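Long-range contacts in mosquitocidal toxin (Bacillus sphaericus, PDB 2CB4), which probably poisons mosquito larvae by transferring ADP-ribose from NAD+ to target proteins, the catalytic domain for this being the part described here: residues 79-84 and 139-144; 152-157 and 193-198. The protein carries 1 engineered substitution. All coordinates share one frame; numbering follows the deposited sequence.

Contact 1 (79-84 and 139-144)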
loop_
_atom_site.group_PDB
_atom_site.type_symbol
_atom_site.label_atom_id
_atom_site.label_comp_id
_atom_site.label_asym_id
_atom_site.label_seq_id
_atom_site.Cartn_x
_atom_site.Cartn_y
_atom_site.Cartn_z
ATOM N N LEU A 79 6.668 -16.091 -40.543
ATOM C CA LEU A 79 7.128 -16.924 -39.443
ATOM C C LEU A 79 7.591 -16.069 -38.285
ATOM O O LEU A 79 8.101 -14.967 -38.465
ATOM C CB LEU A 79 8.320 -17.798 -39.896
ATOM C CG LEU A 79 8.154 -18.694 -41.130
ATOM C CD1 LEU A 79 9.524 -19.298 -41.451
ATOM C CD2 LEU A 79 7.106 -19.792 -40.859
ATOM N N ARG A 80 7.445 -16.610 -37.088
ATOM C CA ARG A 80 7.925 -15.939 -35.884
ATOM C C ARG A 80 8.479 -16.953 -34.895
ATOM O O ARG A 80 7.785 -17.874 -34.485
ATOM C CB ARG A 80 6.863 -15.068 -35.206
ATOM C CG ARG A 80 7.410 -14.502 -33.944
ATOM C CD ARG A 80 6.620 -13.356 -33.389
ATOM N NE ARG A 80 7.075 -13.097 -32.034
ATOM C CZ ARG A 80 7.852 -12.088 -31.654
ATOM N NH1 ARG A 80 8.251 -11.163 -32.514
ATOM N NH2 ARG A 80 8.204 -11.996 -30.388
ATOM N N TRP A 81 9.740 -16.770 -34.527
ATOM C CA TRP A 81 10.420 -17.613 -33.551
ATOM C C TRP A 81 10.081 -17.021 -32.196
ATOM O O TRP A 81 10.268 -15.823 -31.973
ATOM C CB TRP A 81 11.932 -17.519 -33.751
ATOM C CG TRP A 81 12.370 -18.195 -35.022
ATOM C CD1 TRP A 81 12.663 -17.591 -36.242
ATOM C CD2 TRP A 81 12.616 -19.596 -35.200
ATOM N NE1 TRP A 81 13.032 -18.545 -37.157
ATOM C CE2 TRP A 81 13.008 -19.784 -36.561
ATOM C CE3 TRP A 81 12.483 -20.722 -34.371
ATOM C CZ2 TRP A 81 13.316 -21.052 -37.085
ATOM C CZ3 TRP A 81 12.810 -21.983 -34.896
ATOM C CH2 TRP A 81 13.235 -22.130 -36.234
ATOM N N ASP A 82 9.592 -17.858 -31.284
ATOM C CA ASP A 82 9.209 -17.370 -29.959
ATOM C C ASP A 82 9.392 -18.480 -28.928
ATOM O O ASP A 82 9.129 -19.663 -29.220
ATOM C CB ASP A 82 7.732 -16.869 -29.969
ATOM C CG ASP A 82 7.476 -15.745 -28.964
ATOM O OD1 ASP A 82 7.598 -15.999 -27.751
ATOM O OD2 ASP A 82 7.144 -14.601 -29.361
ATOM N N ARG A 83 9.830 -18.100 -27.730
ATOM C CA ARG A 83 10.025 -19.078 -26.647
ATOM C C ARG A 83 8.705 -19.382 -25.914
ATOM O O ARG A 83 8.636 -20.361 -25.202
ATOM C CB ARG A 83 11.113 -18.617 -25.641
ATOM C CG ARG A 83 12.542 -18.410 -26.240
ATOM C CD ARG A 83 13.353 -19.683 -26.192
ATOM N NE ARG A 83 14.594 -19.662 -26.977
ATOM C CZ ARG A 83 15.352 -20.742 -27.158
ATOM N NH1 ARG A 83 15.020 -21.862 -26.570
ATOM N NH2 ARG A 83 16.421 -20.721 -27.912
ATOM N N ARG A 84 7.665 -18.565 -26.132
ATOM C CA ARG A 84 6.361 -18.751 -25.498
ATOM C C ARG A 84 5.533 -19.837 -26.175
ATOM O O ARG A 84 5.500 -19.925 -27.391
ATOM C CB ARG A 84 5.601 -17.421 -25.366
ATOM C CG ARG A 84 6.339 -16.398 -24.495
ATOM C CD ARG A 84 5.701 -14.998 -24.625
ATOM N NE ARG A 84 5.914 -14.462 -25.974
ATOM C CZ ARG A 84 5.253 -13.440 -26.494
ATOM N NH1 ARG A 84 4.330 -12.815 -25.773
ATOM N NH2 ARG A 84 5.511 -13.047 -27.742
ATOM N N THR A 139 15.714 -23.100 -45.463
ATOM C CA THR A 139 15.946 -22.518 -44.150
ATOM C C THR A 139 15.620 -21.023 -44.054
ATOM O O THR A 139 16.145 -20.219 -44.822
ATOM C CB THR A 139 17.383 -22.797 -43.693
ATOM O OG1 THR A 139 17.685 -24.167 -43.965
ATOM C CG2 THR A 139 17.549 -22.535 -42.187
ATOM N N PRO A 140 14.770 -20.634 -43.090
ATOM C CA PRO A 140 14.455 -19.219 -42.937
ATOM C C PRO A 140 15.524 -18.578 -42.053
ATOM O O PRO A 140 16.441 -19.254 -41.571
ATOM C CB PRO A 140 13.107 -19.249 -42.186
ATOM C CG PRO A 140 13.179 -20.479 -41.347
ATOM C CD PRO A 140 14.020 -21.476 -42.127
ATOM N N TRP A 141 15.402 -17.276 -41.840
ATOM C CA TRP A 141 16.256 -16.570 -40.901
ATOM C C TRP A 141 15.929 -17.328 -39.572
ATOM O O TRP A 141 14.752 -17.573 -39.246
ATOM C CB TRP A 141 15.813 -15.101 -40.808
ATOM C CG TRP A 141 16.603 -14.295 -39.808
ATOM C CD1 TRP A 141 17.676 -13.487 -40.071
ATOM C CD2 TRP A 141 16.377 -14.218 -38.375
ATOM N NE1 TRP A 141 18.131 -12.912 -38.897
ATOM C CE2 TRP A 141 17.344 -13.327 -37.850
ATOM C CE3 TRP A 141 15.400 -14.762 -37.497
ATOM C CZ2 TRP A 141 17.411 -13.015 -36.486
ATOM C CZ3 TRP A 141 15.468 -14.448 -36.142
ATOM C CH2 TRP A 141 16.485 -13.605 -35.645
ATOM N N THR A 142 16.971 -17.759 -38.857
ATOM C CA THR A 142 16.835 -18.549 -37.642
ATOM C C THR A 142 17.652 -17.916 -36.509
ATOM O O THR A 142 18.754 -17.414 -36.746
ATOM C CB THR A 142 17.367 -19.965 -37.935
ATOM O OG1 THR A 142 16.629 -20.531 -39.018
ATOM C CG2 THR A 142 17.286 -20.892 -36.719
ATOM N N PRO A 143 17.124 -17.942 -35.276
ATOM C CA PRO A 143 17.855 -17.368 -34.141
ATOM C C PRO A 143 19.118 -18.175 -33.834
ATOM O O PRO A 143 19.155 -19.388 -34.010
ATOM C CB PRO A 143 16.852 -17.473 -32.971
ATOM C CG PRO A 143 15.546 -17.738 -33.553
ATOM C CD PRO A 143 15.741 -18.323 -34.916
ATOM N N HIS A 144 20.156 -17.510 -33.341
ATOM C CA HIS A 144 21.393 -18.218 -32.991
ATOM C C HIS A 144 21.166 -19.272 -31.909
ATOM O O HIS A 144 21.865 -20.267 -31.853
ATOM C CB HIS A 144 22.457 -17.213 -32.481
ATOM C CG HIS A 144 23.028 -16.358 -33.559
ATOM N ND1 HIS A 144 23.323 -15.018 -33.377
ATOM C CD2 HIS A 144 23.360 -16.649 -34.842
ATOM C CE1 HIS A 144 23.828 -14.534 -34.496
ATOM N NE2 HIS A 144 23.871 -15.505 -35.394
#

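Contact 2 (152-157 and 193-198)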
loop_
_atom_site.group_PDB
_atom_site.type_symbol
_atom_site.label_atom_id
_atom_site.label_comp_id
_atom_site.label_asym_id
_atom_site.label_seq_id
_atom_site.Cartn_x
_atom_site.Cartn_y
_atom_site.Cartn_z
ATOM N N TYR A 152 9.688 -22.211 -30.361
ATOM C CA TYR A 152 8.563 -22.407 -31.277
ATOM C C TYR A 152 8.746 -21.559 -32.537
ATOM O O TYR A 152 9.269 -20.451 -32.486
ATOM C CB TYR A 152 7.252 -21.993 -30.572
ATOM C CG TYR A 152 6.946 -22.855 -29.355
ATOM C CD1 TYR A 152 6.170 -24.023 -29.476
ATOM C CD2 TYR A 152 7.492 -22.546 -28.093
ATOM C CE1 TYR A 152 5.941 -24.837 -28.389
ATOM C CE2 TYR A 152 7.273 -23.384 -26.993
ATOM C CZ TYR A 152 6.497 -24.526 -27.153
ATOM O OH TYR A 152 6.225 -25.360 -26.078
ATOM N N ARG A 153 8.296 -22.089 -33.668
ATOM C CA ARG A 153 8.319 -21.351 -34.922
ATOM C C ARG A 153 6.861 -21.261 -35.363
ATOM O O ARG A 153 6.292 -22.228 -35.863
ATOM C CB ARG A 153 9.149 -22.077 -35.986
ATOM C CG ARG A 153 9.572 -21.135 -37.162
ATOM C CD ARG A 153 10.156 -21.991 -38.279
ATOM N NE ARG A 153 9.076 -22.506 -39.076
ATOM C CZ ARG A 153 9.192 -22.925 -40.319
ATOM N NH1 ARG A 153 10.368 -22.924 -40.911
ATOM N NH2 ARG A 153 8.119 -23.352 -40.959
ATOM N N TYR A 154 6.252 -20.109 -35.125
ATOM C CA TYR A 154 4.861 -19.882 -35.470
ATOM C C TYR A 154 4.700 -19.495 -36.928
ATOM O O TYR A 154 5.526 -18.736 -37.470
ATOM C CB TYR A 154 4.244 -18.790 -34.555
ATOM C CG TYR A 154 4.093 -19.250 -33.111
ATOM C CD1 TYR A 154 2.917 -19.868 -32.684
ATOM C CD2 TYR A 154 5.148 -19.093 -32.171
ATOM C CE1 TYR A 154 2.766 -20.315 -31.376
ATOM C CE2 TYR A 154 4.997 -19.543 -30.836
ATOM C CZ TYR A 154 3.803 -20.157 -30.471
ATOM O OH TYR A 154 3.632 -20.617 -29.214
ATOM N N GLU A 155 3.613 -20.006 -37.530
ATOM C CA GLU A 155 3.224 -19.757 -38.921
ATOM C C GLU A 155 2.040 -18.797 -38.923
ATOM O O GLU A 155 0.998 -19.055 -38.320
ATOM C CB GLU A 155 2.846 -21.065 -39.620
ATOM C CG GLU A 155 2.372 -20.890 -41.055
ATOM C CD GLU A 155 1.696 -22.134 -41.574
ATOM O OE1 GLU A 155 0.878 -22.733 -40.838
ATOM O OE2 GLU A 155 2.025 -22.561 -42.696
ATOM N N ILE A 156 2.223 -17.681 -39.607
ATOM C CA ILE A 156 1.231 -16.611 -39.641
ATOM C C ILE A 156 0.803 -16.186 -41.066
ATOM O O ILE A 156 1.621 -16.163 -41.998
ATOM C CB ILE A 156 1.893 -15.359 -38.941
ATOM C CG1 ILE A 156 2.325 -15.715 -37.509
ATOM C CG2 ILE A 156 1.006 -14.107 -39.015
ATOM C CD1 ILE A 156 3.520 -14.961 -37.017
ATOM N N PHE A 157 -0.470 -15.808 -41.191
ATOM C CA PHE A 157 -1.070 -15.257 -42.431
ATOM C C PHE A 157 -1.957 -14.165 -41.877
ATOM O O PHE A 157 -2.969 -14.434 -41.272
ATOM C CB PHE A 157 -1.909 -16.283 -43.191
ATOM C CG PHE A 157 -1.087 -17.407 -43.796
ATOM C CD1 PHE A 157 -0.429 -17.223 -45.015
ATOM C CD2 PHE A 157 -0.952 -18.630 -43.132
ATOM C CE1 PHE A 157 0.309 -18.257 -45.576
ATOM C CE2 PHE A 157 -0.216 -19.656 -43.688
ATOM C CZ PHE A 157 0.416 -19.468 -44.924
ATOM N N ARG A 193 -1.704 -19.768 -37.743
ATOM C CA ARG A 193 -2.216 -21.052 -38.165
ATOM C C ARG A 193 -1.685 -22.269 -37.434
ATOM O O ARG A 193 -2.409 -23.224 -37.183
ATOM C CB ARG A 193 -2.018 -21.246 -39.686
ATOM C CG ARG A 193 -2.733 -22.541 -40.161
ATOM C CD ARG A 193 -2.944 -22.564 -41.645
ATOM N NE ARG A 193 -1.703 -22.877 -42.332
ATOM C CZ ARG A 193 -1.578 -22.989 -43.645
ATOM N NH1 ARG A 193 -2.628 -22.831 -44.418
ATOM N NH2 ARG A 193 -0.400 -23.268 -44.186
ATOM N N SER A 194 -0.391 -22.264 -37.148
ATOM C CA SER A 194 0.211 -23.411 -36.502
ATOM C C SER A 194 1.544 -23.024 -35.897
ATOM O O SER A 194 2.002 -21.891 -36.019
ATOM C CB SER A 194 0.453 -24.501 -37.574
ATOM O OG SER A 194 1.427 -24.080 -38.552
ATOM N N THR A 195 2.196 -23.997 -35.291
ATOM C CA THR A 195 3.537 -23.778 -34.774
ATOM C C THR A 195 4.277 -25.102 -34.674
ATOM O O THR A 195 3.671 -26.152 -34.476
ATOM C CB THR A 195 3.579 -22.989 -33.418
ATOM O OG1 THR A 195 4.923 -22.538 -33.186
ATOM C CG2 THR A 195 3.139 -23.860 -32.237
ATOM N N TYR A 196 5.588 -25.047 -34.839
ATOM C CA TYR A 196 6.435 -26.212 -34.672
ATOM C C TYR A 196 7.039 -26.048 -33.286
ATOM O O TYR A 196 7.570 -24.985 -32.966
ATOM C CB TYR A 196 7.637 -26.169 -35.605
ATOM C CG TYR A 196 7.342 -26.503 -37.019
ATOM C CD1 TYR A 196 6.169 -27.148 -37.372
ATOM C CD2 TYR A 196 8.236 -26.171 -38.015
ATOM C CE1 TYR A 196 5.885 -27.446 -38.695
ATOM C CE2 TYR A 196 7.983 -26.490 -39.334
ATOM C CZ TYR A 196 6.804 -27.125 -39.672
ATOM O OH TYR A 196 6.556 -27.411 -40.989
ATOM N N GLU A 197 7.012 -27.112 -32.493
ATOM C CA GLU A 197 7.653 -27.096 -31.187
ATOM C C GLU A 197 8.986 -27.836 -31.352
ATOM O O GLU A 197 9.015 -29.022 -31.670
ATOM C CB GLU A 197 6.798 -27.818 -30.151
ATOM C CG GLU A 197 7.466 -27.936 -28.812
ATOM C CD GLU A 197 6.537 -28.460 -27.739
ATOM O OE1 GLU A 197 5.317 -28.575 -27.979
ATOM O OE2 GLU A 197 7.036 -28.761 -26.648
ATOM N N TYR A 198 10.095 -27.131 -31.130
ATOM C CA TYR A 198 11.440 -27.745 -31.235
ATOM C C TYR A 198 12.031 -27.920 -29.853
ATOM O O TYR A 198 11.904 -27.026 -29.011
ATOM C CB TYR A 198 12.411 -26.799 -31.963
ATOM C CG TYR A 198 12.140 -26.585 -33.433
ATOM C CD1 TYR A 198 12.690 -27.433 -34.383
ATOM C CD2 TYR A 198 11.379 -25.496 -33.884
ATOM C CE1 TYR A 198 12.459 -27.243 -35.758
ATOM C CE2 TYR A 198 11.165 -25.283 -35.264
ATOM C CZ TYR A 198 11.717 -26.157 -36.190
ATOM O OH TYR A 198 11.524 -25.975 -37.556
HETATM O O HOH W 1 7.481 -25.433 -42.607
HETATM O O HOH W 2 12.977 -23.905 -39.451
#

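Contact 1 (79-84 and 139-144)
Trp81 meets the segment 139-144 with a face and an edge of its indole. Pro143 crosses one face obliquely, its CD over the five-membered ring in a CH-pi contact, while its CG reaches Trp81 CB at 3.6 Å. Proline suits this place: its ring is compact and its CD hydrogens are slightly polarised by the adjoining nitrogen. On the same face, also toward the rim, lies Thr142 CG2, 4.0 Å from Trp81 CZ2. At the edge, Trp81 NE1 donates to Trp141 O (2.9 Å), an oxygen 24° out of the indole plane, giving a buried N-H its acceptor. Chi1 of -70° sets Trp81 CG beside the backbone N, and the ring is carried on from there. Strand 78-82 belongs to the main sheet of the ADP-ribosyltransferase fold, whereas 142-143 pairs with 264-265 in a small separate sheet, so Trp81 bridges the two. Two residues earlier, Leu79 CD1 touches Pro140 CB at 3.7 Å, the side chains crossing at about a right angle. Thr142 OG1 hydrogen-bonds back to Pro140 O (2.9 Å). Asp82 points away, in a salt-bridge network with Arg80 and Arg84; its OD1 accepts from Arg84 N in an Asx turn, and Arg80 also salt-bridges Asp256.

Contact 2 (152-157 and 193-198)
Tyr152 lies beside Glu197, both pointing the same way, with Tyr152 CE1 3.5 Å from Glu197 CG. Their polar ends bond outward: Tyr152 OH to Asn241 O, the Glu197 carboxylate to His199, Trp207 and Asn241. Arg153 pairs with Tyr196 through two backbone bonds, and on the sheet face they share with Glu155 the Arg153 guanidinium lies side by side with the Tyr196 ring, the planes 20° apart, Tyr196 CE2 over one guanidinium face and 3.5 Å from Arg153 NH2. A bend at chi3 (83°) places NE. One water, held weakly by Arg153 NH2, donates to Tyr196 OH, which also bonds to Ser222 O; another, weakly bound to Arg153 NH1, meets Tyr198 OH. Strands 150-156 and 192-199 are antiparallel neighbours in the mixed sheet of this ADP-ribosyltransferase domain, and side chains alternate between its faces. Tyr154 points to the other face, against helix 86-92, where Thr195 OG1 sits 3.3 Å above the centre of its ring; threonine is small enough to lie there, and donates weakly to Arg153 O. Glu155 extends its buried carboxylate to Arg193, whose side-on grip suits glutamate's two oxygens: Arg193 NE to Glu155 OE1 at 3.0 Å, Arg193 NH2 to Glu155 OE2 at 2.9 Å. OE2 also salt-bridges Arg77, and Ser194 OG hydrogen-bonds to Glu155 OE1 (2.7 Å) from the carboxylate face opposite Arg193 NE. Phe157 places CE2 over the centre of the Arg193 guanidinium.

The two contacts have centres about 9 Å apart and come one after the other along the chain, contact 1 closing at 144 and contact 2 opening at 152. They share the main sheet, in which strand 150-156 runs between 78-82 and 192-199, antiparallel to both. The join is direct: Tyr154 N bonds to Arg80 O, Tyr154 OH probably bonds to Arg84 O, and Trp81 CZ2 packs on Arg153 CD at 3.5 Å. Contact 2 thus unites neighbouring strands within the sheet, while contact 1 ties one of its strands to 139-144, a loop and short strand that come before 150-156. All four segments fall within the Scabin-like family region, consistent with a place in the enzymatic core of the toxin.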